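Local atomic coordinates of capsular polysaccharide export system protein KpsC (Thermosulfurimonas dismutans, PDB entry 6MGB), a protein that transfers Kdo as a beta Kdo 2,4-transferase, probably from a CMP-activated donor, in building the glycolipid anchor of bacterial capsules. Residues A[152-164]-A[235-249]. Sequence-based numbering, arbitrary orientation. Where two conformers were deposited one is given.
Sequences FTPYRERVLLIDQ and LLSHFDRIYTVSSQM. With C5P (cytidine-5'-monophosphate), chain D.
Leu160 and Leu161 pair with Ile242 and Tyr243 in two parallel strands, joined where Tyr243 N gives to Leu160 O at 2.8 Å and Ile162 N to Tyr243 O at 2.9 Å; the bond from Leu160 N to Arg241 O is weak. The tight part lies on the face of Leu160 and Ile242. Leu160 CB sits squarely over the Phe239 ring, 3.6 Å from its centroid, while its CD2 meets Leu236 CD2. In the conformer given, Ile162 CD1 lies against Ile242 CG2 and Met249 CG. The packing carries on through an aromatic cluster: Phe152 rests CZ against Phe239 CZ and Leu235 CD1, and lays CD2 over one face of the His238 imidazole.

The loose side begins at Arg158, partly exposed. It runs over the rim of the other face of Phe239, its chain extended from CG to NE, and NE bonds His238 O at 2.9 Å, close to the guanidinium plane. NH1 donates to Thr153 O, tying down the exposed 153–156 turn. Were Arg158 cut back to an alanine, His238 O and Thr153 O would probably lose their guanidinium donors, and the turn one of its ties.

At the C-terminal ends of the strands Gln164 reads Ser246 twice: OE1 accepts from Ser246 N, and NE2 gives to Ser246 OG at 3.0 Å, an almost straight bond at 170°. NE2 also bonds Asp168, and Ser246 OG bonds Ser170. One water donates to Ile162 O and Gln164 OE1 and accepts from Thr244 OG1 and Val245 N.

Here CMP binds: Asp163 O accepts from cytosine N4, while Ser247 OG, which also N-caps helix 248–255, and Gln248 N hold the phosphate, a nucleotide site at the C-terminal ends of the strands of a parallel, Rossmann-like sheet, as in GT-B glycosyltransferases.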
ATOM      1  N   PHE A 152      23.352  14.105  -3.777  1.00 47.51           N
ATOM      2  CA  PHE A 152      23.347  13.694  -5.174  1.00 50.34           C
ATOM      3  C   PHE A 152      24.084  14.717  -6.026  1.00 57.38           C
ATOM      4  O   PHE A 152      23.973  15.926  -5.799  1.00 60.61           O
ATOM      5  CB  PHE A 152      21.915  13.532  -5.695  1.00 42.59           C
ATOM      6  CG  PHE A 152      21.177  12.371  -5.095  1.00 39.40           C
ATOM      7  CD1 PHE A 152      21.548  11.069  -5.393  1.00 40.54           C
ATOM      8  CD2 PHE A 152      20.106  12.579  -4.241  1.00 37.00           C
ATOM      9  CE1 PHE A 152      20.868   9.997  -4.846  1.00 37.19           C
ATOM     10  CE2 PHE A 152      19.423  11.510  -3.691  1.00 37.73           C
ATOM     11  CZ  PHE A 152      19.804  10.218  -3.994  1.00 36.69           C
ATOM     12  N   THR A 153      24.831  14.226  -7.007  1.00 54.81           N
ATOM     13  CA  THR A 153      25.522  15.114  -7.935  1.00 54.26           C
ATOM     14  C   THR A 153      24.514  15.735  -8.898  1.00 51.92           C
ATOM     15  O   THR A 153      23.683  15.014  -9.463  1.00 44.19           O
ATOM     16  CB  THR A 153      26.590  14.344  -8.711  1.00 53.08           C
ATOM     17  OG1 THR A 153      27.548  13.798  -7.795  1.00 67.19           O
ATOM     18  CG2 THR A 153      27.305  15.254  -9.706  1.00 65.63           C
ATOM     19  N   PRO A 154      24.544  17.050  -9.108  1.00 47.24           N
ATOM     20  CA  PRO A 154      23.598  17.660 -10.054  1.00 51.76           C
ATOM     21  C   PRO A 154      23.726  17.067 -11.450  1.00 45.52           C
ATOM     22  O   PRO A 154      24.830  16.878 -11.969  1.00 41.72           O
ATOM     23  CB  PRO A 154      23.986  19.143 -10.033  1.00 62.85           C
ATOM     24  CG  PRO A 154      24.630  19.349  -8.711  1.00 47.63           C
ATOM     25  CD  PRO A 154      25.335  18.067  -8.391  1.00 58.56           C
ATOM     26  N   TYR A 155      22.576  16.767 -12.054  1.00 40.10           N
ATOM     27  CA  TYR A 155      22.460  16.361 -13.452  1.00 44.64           C
ATOM     28  C   TYR A 155      23.131  15.024 -13.749  1.00 42.70           C
ATOM     29  O   TYR A 155      23.259  14.649 -14.921  1.00 39.60           O
ATOM     30  CB  TYR A 155      23.021  17.443 -14.383  1.00 42.98           C
ATOM     31  CG  TYR A 155      22.487  18.821 -14.070  1.00 44.41           C
ATOM     32  CD1 TYR A 155      23.285  19.774 -13.454  1.00 47.82           C
ATOM     33  CD2 TYR A 155      21.176  19.160 -14.374  1.00 42.09           C
ATOM     34  CE1 TYR A 155      22.797  21.033 -13.161  1.00 39.96           C
ATOM     35  CE2 TYR A 155      20.679  20.416 -14.085  1.00 51.42           C
ATOM     36  CZ  TYR A 155      21.492  21.347 -13.477  1.00 49.12           C
ATOM     37  OH  TYR A 155      20.997  22.597 -13.188  1.00 50.95           O
ATOM     38  N   ARG A 156      23.552  14.290 -12.724  1.00 40.23           N
ATOM     39  CA  ARG A 156      24.151  12.978 -12.925  1.00 42.41           C
ATOM     40  C   ARG A 156      23.060  11.949 -13.199  1.00 49.01           C
ATOM     41  O   ARG A 156      22.064  11.883 -12.471  1.00 45.26           O
ATOM     42  CB  ARG A 156      24.970  12.580 -11.696  1.00 48.22           C
ATOM     43  CG  ARG A 156      25.763  11.291 -11.843  1.00 53.05           C
ATOM     44  CD  ARG A 156      26.838  11.406 -12.913  1.00 57.54           C
ATOM     45  NE  ARG A 156      27.769  10.278 -12.872  1.00 65.72           N
ATOM     46  CZ  ARG A 156      28.921  10.267 -12.204  1.00 74.41           C
ATOM     47  NH1 ARG A 156      29.315  11.329 -11.508  1.00 68.51           N
ATOM     48  NH2 ARG A 156      29.688   9.187 -12.231  1.00 78.48           N
ATOM     49  N   GLU A 157      23.243  11.154 -14.250  1.00 41.68           N
ATOM     50  CA  GLU A 157      22.264  10.129 -14.589  1.00 41.32           C
ATOM     51  C   GLU A 157      22.234   9.061 -13.503  1.00 39.90           C
ATOM     52  O   GLU A 157      23.282   8.566 -13.075  1.00 33.88           O
ATOM     53  CB  GLU A 157      22.594   9.501 -15.943  1.00 42.06           C
ATOM     54  CG  GLU A 157      21.505   8.582 -16.478  1.00 41.64           C
ATOM     55  CD  GLU A 157      21.947   7.789 -17.695  1.00 50.39           C
ATOM     56  OE1 GLU A 157      23.064   8.038 -18.200  1.00 45.71           O
ATOM     57  OE2 GLU A 157      21.178   6.915 -18.147  1.00 53.30           O
ATOM     58  N   ARG A 158      21.032   8.704 -13.059  1.00 37.00           N
ATOM     59  CA  ARG A 158      20.881   7.758 -11.961  1.00 36.45           C
ATOM     60  C   ARG A 158      19.450   7.243 -11.934  1.00 29.81           C
ATOM     61  O   ARG A 158      18.513   7.954 -12.310  1.00 34.15           O
ATOM     62  CB  ARG A 158      21.234   8.412 -10.621  1.00 36.56           C
ATOM     63  CG  ARG A 158      20.434   9.673 -10.353  1.00 34.25           C
ATOM     64  CD  ARG A 158      20.712  10.271  -8.986  1.00 39.99           C
ATOM     65  NE  ARG A 158      20.021  11.551  -8.838  1.00 45.23           N
ATOM     66  CZ  ARG A 158      20.592  12.749  -8.953  1.00 46.03           C
ATOM     67  NH1 ARG A 158      21.892  12.866  -9.200  1.00 39.57           N
ATOM     68  NH2 ARG A 158      19.855  13.841  -8.810  1.00 49.31           N
ATOM     69  N   VAL A 159      19.293   6.000 -11.474  1.00 28.30           N
ATOM     70  CA  VAL A 159      17.987   5.378 -11.307  1.00 34.43           C
ATOM     71  C   VAL A 159      17.894   4.825  -9.891  1.00 25.92           C
ATOM     72  O   VAL A 159      18.900   4.640  -9.203  1.00 27.69           O
ATOM     73  CB  VAL A 159      17.730   4.262 -12.344  1.00 32.66           C
ATOM     74  CG1 VAL A 159      17.900   4.802 -13.758  1.00 31.14           C
ATOM     75  CG2 VAL A 159      18.657   3.074 -12.113  1.00 39.87           C
ATOM     76  N   LEU A 160      16.663   4.554  -9.459  1.00 29.80           N
ATOM     77  CA  LEU A 160      16.390   4.095  -8.103  1.00 26.64           C
ATOM     78  C   LEU A 160      15.680   2.749  -8.145  1.00 24.78           C
ATOM     79  O   LEU A 160      14.681   2.591  -8.855  1.00 23.95           O
ATOM     80  CB  LEU A 160      15.533   5.108  -7.338  1.00 26.17           C
ATOM     81  CG  LEU A 160      15.257   4.760  -5.872  1.00 26.63           C
ATOM     82  CD1 LEU A 160      16.548   4.737  -5.067  1.00 27.37           C
ATOM     83  CD2 LEU A 160      14.265   5.738  -5.264  1.00 31.77           C
ATOM     84  N   LEU A 161      16.199   1.790  -7.382  1.00 27.25           N
ATOM     85  CA  LEU A 161      15.563   0.493  -7.186  1.00 29.79           C
ATOM     86  C   LEU A 161      14.976   0.446  -5.780  1.00 21.52           C
ATOM     87  O   LEU A 161      15.653   0.804  -4.811  1.00 25.93           O
ATOM     88  CB  LEU A 161      16.566  -0.649  -7.383  1.00 26.75           C
ATOM     89  CG  LEU A 161      16.920  -1.060  -8.818  1.00 31.12           C
ATOM     90  CD1 LEU A 161      17.237   0.137  -9.702  1.00 33.91           C
ATOM     91  CD2 LEU A 161      18.098  -2.022  -8.796  1.00 39.50           C
ATOM     92  N   ILE A 162      13.724   0.008  -5.677  1.00 24.84           N
ATOM     93  CA  ILE A 162      13.014  -0.055  -4.404  0.50 23.60           C
ATOM     94  C   ILE A 162      13.127  -1.474  -3.864  1.00 22.69           C
ATOM     95  O   ILE A 162      12.736  -2.437  -4.531  1.00 23.94           O
ATOM     96  CB  ILE A 162      11.542   0.363  -4.562  0.50 25.85           C
ATOM     97  CG1 ILE A 162      11.455   1.802  -5.082  0.50 30.59           C
ATOM     98  CG2 ILE A 162      10.796   0.224  -3.231  0.50 22.87           C
ATOM     99  CD1 ILE A 162      10.053   2.252  -5.436  0.50 30.62           C
ATOM    100  N   ASP A 163      13.662  -1.605  -2.652  1.00 20.29           N
ATOM    101  CA  ASP A 163      13.717  -2.897  -1.987  1.00 24.07           C
ATOM    102  C   ASP A 163      12.493  -3.055  -1.092  1.00 27.16           C
ATOM    103  O   ASP A 163      11.852  -2.079  -0.697  1.00 24.96           O
ATOM    104  CB  ASP A 163      15.001  -3.034  -1.163  1.00 27.03           C
ATOM    105  CG  ASP A 163      15.323  -4.480  -0.814  1.00 27.55           C
ATOM    106  OD1 ASP A 163      14.768  -5.391  -1.462  1.00 22.30           O
ATOM    107  OD2 ASP A 163      16.135  -4.708   0.109  1.00 26.07           O
ATOM    108  N   GLN A 164      12.168  -4.307  -0.778  1.00 19.64           N
ATOM    109  CA  GLN A 164      11.002  -4.627   0.032  1.00 22.13           C
ATOM    110  C   GLN A 164      11.411  -5.569   1.158  1.00 27.41           C
ATOM    111  O   GLN A 164      12.567  -5.996   1.255  1.00 27.53           O
ATOM    112  CB  GLN A 164       9.891  -5.230  -0.836  1.00 25.67           C
ATOM    113  CG  GLN A 164       9.227  -4.204  -1.736  1.00 24.82           C
ATOM    114  CD  GLN A 164       8.320  -4.830  -2.775  1.00 28.05           C
ATOM    115  OE1 GLN A 164       8.606  -4.788  -3.972  1.00 24.84           O
ATOM    116  NE2 GLN A 164       7.217  -5.411  -2.323  1.00 25.63           N
ATOM    117  N   LEU A 235      13.222  11.580  -1.351  1.00 31.89           N
ATOM    118  CA  LEU A 235      14.192  10.780  -2.089  1.00 26.78           C
ATOM    119  C   LEU A 235      13.775  10.616  -3.546  1.00 26.15           C
ATOM    120  O   LEU A 235      14.607  10.718  -4.454  1.00 30.87           O
ATOM    121  CB  LEU A 235      14.349   9.412  -1.423  1.00 27.51           C
ATOM    122  CG  LEU A 235      15.370   8.458  -2.044  1.00 25.36           C
ATOM    123  CD1 LEU A 235      16.779   9.022  -1.942  1.00 31.30           C
ATOM    124  CD2 LEU A 235      15.290   7.090  -1.381  1.00 30.93           C
ATOM    125  N   LEU A 236      12.487  10.362  -3.784  1.00 26.57           N
ATOM    126  CA  LEU A 236      12.016  10.109  -5.142  1.00 27.23           C
ATOM    127  C   LEU A 236      12.194  11.323  -6.042  1.00 36.82           C
ATOM    128  O   LEU A 236      12.384  11.172  -7.254  1.00 36.16           O
ATOM    129  CB  LEU A 236      10.547   9.688  -5.110  1.00 27.07           C
ATOM    130  CG  LEU A 236      10.286   8.261  -4.621  1.00 25.69           C
ATOM    131  CD1 LEU A 236       8.826   8.088  -4.237  1.00 32.15           C
ATOM    132  CD2 LEU A 236      10.678   7.259  -5.696  1.00 39.39           C
ATOM    133  N   SER A 237      12.145  12.532  -5.478  1.00 32.62           N
ATOM    134  CA  SER A 237      12.243  13.738  -6.292  1.00 32.99           C
ATOM    135  C   SER A 237      13.571  13.837  -7.031  1.00 39.71           C
ATOM    136  O   SER A 237      13.678  14.613  -7.988  1.00 36.78           O
ATOM    137  CB  SER A 237      12.054  14.980  -5.420  1.00 41.42           C
ATOM    138  OG  SER A 237      13.193  15.213  -4.611  1.00 38.63           O
ATOM    139  N   HIS A 238      14.583  13.079  -6.614  1.00 36.26           N
ATOM    140  CA  HIS A 238      15.907  13.146  -7.218  1.00 33.17           C
ATOM    141  C   HIS A 238      16.096  12.149  -8.353  1.00 32.96           C
ATOM    142  O   HIS A 238      17.210  12.024  -8.870  1.00 36.40           O
ATOM    143  CB  HIS A 238      16.978  12.915  -6.153  1.00 30.89           C
ATOM    144  CG  HIS A 238      17.043  13.998  -5.123  1.00 38.48           C
ATOM    145  ND1 HIS A 238      17.837  15.115  -5.268  1.00 40.99           N
ATOM    146  CD2 HIS A 238      16.410  14.138  -3.935  1.00 40.69           C
ATOM    147  CE1 HIS A 238      17.693  15.896  -4.213  1.00 36.72           C
ATOM    148  NE2 HIS A 238      16.832  15.326  -3.389  1.00 44.55           N
ATOM    149  N   PHE A 239      15.042  11.440  -8.747  1.00 30.67           N
ATOM    150  CA  PHE A 239      15.116  10.469  -9.824  1.00 31.34           C
ATOM    151  C   PHE A 239      13.982  10.718 -10.809  1.00 30.40           C
ATOM    152  O   PHE A 239      12.954  11.308 -10.470  1.00 32.32           O
ATOM    153  CB  PHE A 239      15.040   9.027  -9.295  1.00 34.96           C
ATOM    154  CG  PHE A 239      16.138   8.674  -8.332  1.00 27.96           C
ATOM    155  CD1 PHE A 239      17.297   8.057  -8.777  1.00 26.88           C
ATOM    156  CD2 PHE A 239      16.012   8.955  -6.982  1.00 37.28           C
ATOM    157  CE1 PHE A 239      18.309   7.730  -7.893  1.00 31.19           C
ATOM    158  CE2 PHE A 239      17.021   8.632  -6.093  1.00 36.10           C
ATOM    159  CZ  PHE A 239      18.171   8.020  -6.550  1.00 26.92           C
ATOM    160  N   ASP A 240      14.194  10.271 -12.043  1.00 30.38           N
ATOM    161  CA  ASP A 240      13.142  10.247 -13.052  1.00 27.83           C
ATOM    162  C   ASP A 240      12.578   8.856 -13.287  1.00 30.33           C
ATOM    163  O   ASP A 240      11.412   8.731 -13.676  1.00 31.27           O
ATOM    164  CB  ASP A 240      13.669  10.792 -14.383  1.00 39.19           C
ATOM    165  CG  ASP A 240      14.097  12.243 -14.293  1.00 46.55           C
ATOM    166  OD1 ASP A 240      13.488  12.995 -13.505  1.00 44.65           O
ATOM    167  OD2 ASP A 240      15.042  12.629 -15.010  1.00 49.95           O
ATOM    168  N   ARG A 241      13.375   7.813 -13.051  1.00 28.39           N
ATOM    169  CA  ARG A 241      13.008   6.442 -13.375  1.00 29.61           C
ATOM    170  C   ARG A 241      13.150   5.575 -12.133  1.00 26.65           C
ATOM    171  O   ARG A 241      14.216   5.551 -11.509  1.00 26.50           O
ATOM    172  CB  ARG A 241      13.890   5.911 -14.510  1.00 30.55           C
ATOM    173  CG  ARG A 241      13.672   4.455 -14.859  1.00 38.66           C
ATOM    174  CD  ARG A 241      14.471   4.076 -16.094  1.00 46.41           C
ATOM    175  NE  ARG A 241      13.878   4.604 -17.320  1.00 38.92           N
ATOM    176  CZ  ARG A 241      14.439   4.520 -18.522  1.00 47.33           C
ATOM    177  NH1 ARG A 241      15.619   3.932 -18.671  1.00 45.24           N
ATOM    178  NH2 ARG A 241      13.820   5.026 -19.579  1.00 43.63           N
ATOM    179  N   ILE A 242      12.081   4.860 -11.784  1.00 25.85           N
ATOM    180  CA  ILE A 242      12.027   4.043 -10.579  1.00 27.02           C
ATOM    181  C   ILE A 242      11.772   2.596 -10.977  1.00 27.60           C
ATOM    182  O   ILE A 242      10.985   2.323 -11.890  1.00 27.66           O
ATOM    183  CB  ILE A 242      10.929   4.533  -9.609  1.00 43.68           C
ATOM    184  CG1 ILE A 242      11.012   6.049  -9.411  1.00 53.81           C
ATOM    185  CG2 ILE A 242      11.035   3.817  -8.272  1.00 40.72           C
ATOM    186  CD1 ILE A 242      12.344   6.546  -8.887  1.00 36.44           C
ATOM    187  N   TYR A 243      12.436   1.673 -10.283  1.00 26.02           N
ATOM    188  CA  TYR A 243      12.251   0.239 -10.477  1.00 24.79           C
ATOM    189  C   TYR A 243      11.661  -0.369  -9.213  1.00 27.84           C
ATOM    190  O   TYR A 243      12.172  -0.134  -8.113  1.00 27.56           O
ATOM    191  CB  TYR A 243      13.576  -0.449 -10.810  1.00 26.69           C
ATOM    192  CG  TYR A 243      14.107  -0.166 -12.198  1.00 26.22           C
ATOM    193  CD1 TYR A 243      14.755   1.028 -12.485  1.00 28.14           C
ATOM    194  CD2 TYR A 243      13.979  -1.103 -13.215  1.00 35.06           C
ATOM    195  CE1 TYR A 243      15.247   1.287 -13.750  1.00 29.87           C
ATOM    196  CE2 TYR A 243      14.469  -0.853 -14.481  1.00 36.87           C
ATOM    197  CZ  TYR A 243      15.102   0.341 -14.743  1.00 36.31           C
ATOM    198  OH  TYR A 243      15.589   0.589 -16.005  1.00 35.42           O
ATOM    199  N   THR A 244      10.595  -1.155  -9.370  1.00 24.64           N
ATOM    200  CA  THR A 244       9.930  -1.776  -8.233  1.00 29.30           C
ATOM    201  C   THR A 244       9.300  -3.093  -8.663  1.00 26.19           C
ATOM    202  O   THR A 244       8.941  -3.276  -9.831  1.00 26.75           O
ATOM    203  CB  THR A 244       8.853  -0.857  -7.634  1.00 28.89           C
ATOM    204  OG1 THR A 244       8.395  -1.394  -6.387  1.00 24.33           O
ATOM    205  CG2 THR A 244       7.666  -0.705  -8.585  1.00 25.13           C
ATOM    206  N   VAL A 245       9.170  -4.009  -7.705  1.00 20.92           N
ATOM    207  CA  VAL A 245       8.441  -5.255  -7.916  1.00 23.66           C
ATOM    208  C   VAL A 245       6.973  -5.000  -7.604  1.00 29.79           C
ATOM    209  O   VAL A 245       6.118  -5.069  -8.495  1.00 22.96           O
ATOM    210  CB  VAL A 245       9.002  -6.402  -7.051  1.00 27.14           C
ATOM    211  CG1 VAL A 245       8.131  -7.650  -7.186  1.00 23.47           C
ATOM    212  CG2 VAL A 245      10.440  -6.719  -7.444  1.00 27.43           C
ATOM    213  N   SER A 246       6.672  -4.689  -6.333  1.00 25.35           N
ATOM    214  CA  SER A 246       5.283  -4.492  -5.928  1.00 27.74           C
ATOM    215  C   SER A 246       5.116  -3.504  -4.773  1.00 23.34           C
ATOM    216  O   SER A 246       4.056  -3.503  -4.135  1.00 24.32           O
ATOM    217  CB  SER A 246       4.661  -5.833  -5.514  1.00 24.32           C
ATOM    218  OG  SER A 246       5.316  -6.359  -4.372  1.00 23.56           O
ATOM    219  N   SER A 247       6.109  -2.664  -4.493  1.00 19.68           N
ATOM    220  CA  SER A 247       6.060  -1.796  -3.325  1.00 24.59           C
ATOM    221  C   SER A 247       5.057  -0.660  -3.513  1.00 22.60           C
ATOM    222  O   SER A 247       4.871  -0.136  -4.614  1.00 24.19           O
ATOM    223  CB  SER A 247       7.445  -1.214  -3.044  1.00 27.86           C
ATOM    224  OG  SER A 247       7.399  -0.269  -1.990  1.00 25.64           O
ATOM    225  N   GLN A 248       4.415  -0.267  -2.408  1.00 25.56           N
ATOM    226  CA  GLN A 248       3.574   0.926  -2.427  1.00 20.98           C
ATOM    227  C   GLN A 248       4.380   2.163  -2.798  1.00 22.73           C
ATOM    228  O   GLN A 248       3.821   3.140  -3.308  1.00 26.74           O
ATOM    229  CB  GLN A 248       2.904   1.126  -1.067  1.00 24.90           C
ATOM    230  CG  GLN A 248       2.058   2.393  -0.965  1.00 24.45           C
ATOM    231  CD  GLN A 248       1.433   2.569   0.404  1.00 24.29           C
ATOM    232  OE1 GLN A 248       1.264   1.605   1.152  1.00 26.38           O
ATOM    233  NE2 GLN A 248       1.093   3.806   0.743  1.00 28.56           N
ATOM    234  N   MET A 249       5.690   2.146  -2.544  1.00 25.85           N
ATOM    235  CA  MET A 249       6.521   3.290  -2.891  1.00 21.85           C
ATOM    236  C   MET A 249       6.540   3.535  -4.392  1.00 22.03           C
ATOM    237  O   MET A 249       6.824   4.656  -4.825  1.00 21.55           O
ATOM    238  CB  MET A 249       7.942   3.082  -2.360  1.00 25.30           C
ATOM    239  CG  MET A 249       8.848   4.290  -2.517  1.00 44.83           C
ATOM    240  SD  MET A 249      10.359   4.137  -1.542  1.00 34.56           S
ATOM    241  CE  MET A 249      11.256   5.591  -2.074  1.00 31.74           C
TER
HETATM  242  O3P C5P D 403       4.651  -1.588   0.102  1.00 28.48           O
HETATM  243  P   C5P D 403       5.851  -1.454   1.011  1.00 23.36           P
HETATM  244  O1P C5P D 403       7.087  -1.956   0.271  1.00 25.25           O
HETATM  245  O2P C5P D 403       5.800  -2.114   2.375  1.00 24.71           O
HETATM  246  O5' C5P D 403       6.048   0.109   1.230  1.00 28.26           O
HETATM  247  C5' C5P D 403       5.328   0.815   2.229  1.00 26.06           C
HETATM  248  C4' C5P D 403       5.796   2.245   2.311  1.00 25.17           C
HETATM  249  O4' C5P D 403       7.109   2.280   2.929  1.00 26.94           O
HETATM  250  C3' C5P D 403       5.993   2.944   0.973  1.00 27.41           C
HETATM  251  O3' C5P D 403       4.790   3.490   0.460  1.00 26.76           O
HETATM  252  C2' C5P D 403       7.047   3.999   1.290  1.00 27.54           C
HETATM  253  O2' C5P D 403       6.464   5.144   1.894  1.00 27.00           O
HETATM  254  C1' C5P D 403       7.908   3.275   2.326  1.00 29.63           C
HETATM  255  N1  C5P D 403       9.085   2.618   1.709  1.00 25.33           N
HETATM  256  C2  C5P D 403      10.438   3.256   1.788  1.00 31.77           C
HETATM  257  N3  C5P D 403      11.625   2.578   1.158  1.00 28.07           N
HETATM  258  C4  C5P D 403      11.471   1.298   0.473  1.00 24.42           C
HETATM  259  C5  C5P D 403      10.124   0.664   0.395  1.00 23.07           C
HETATM  260  C6  C5P D 403       8.938   1.341   1.025  1.00 21.83           C
HETATM  261  O2  C5P D 403      10.569   4.292   2.341  1.00 29.72           O
HETATM  262  N4  C5P D 403      12.622   0.642  -0.140  1.00 27.17           N
HETATM  263  O   HOH W   1      16.169   8.461 -13.244  1.00 37.33           O
HETATM  264  O   HOH W   2      10.236  -2.986  -5.203  1.00 26.02           O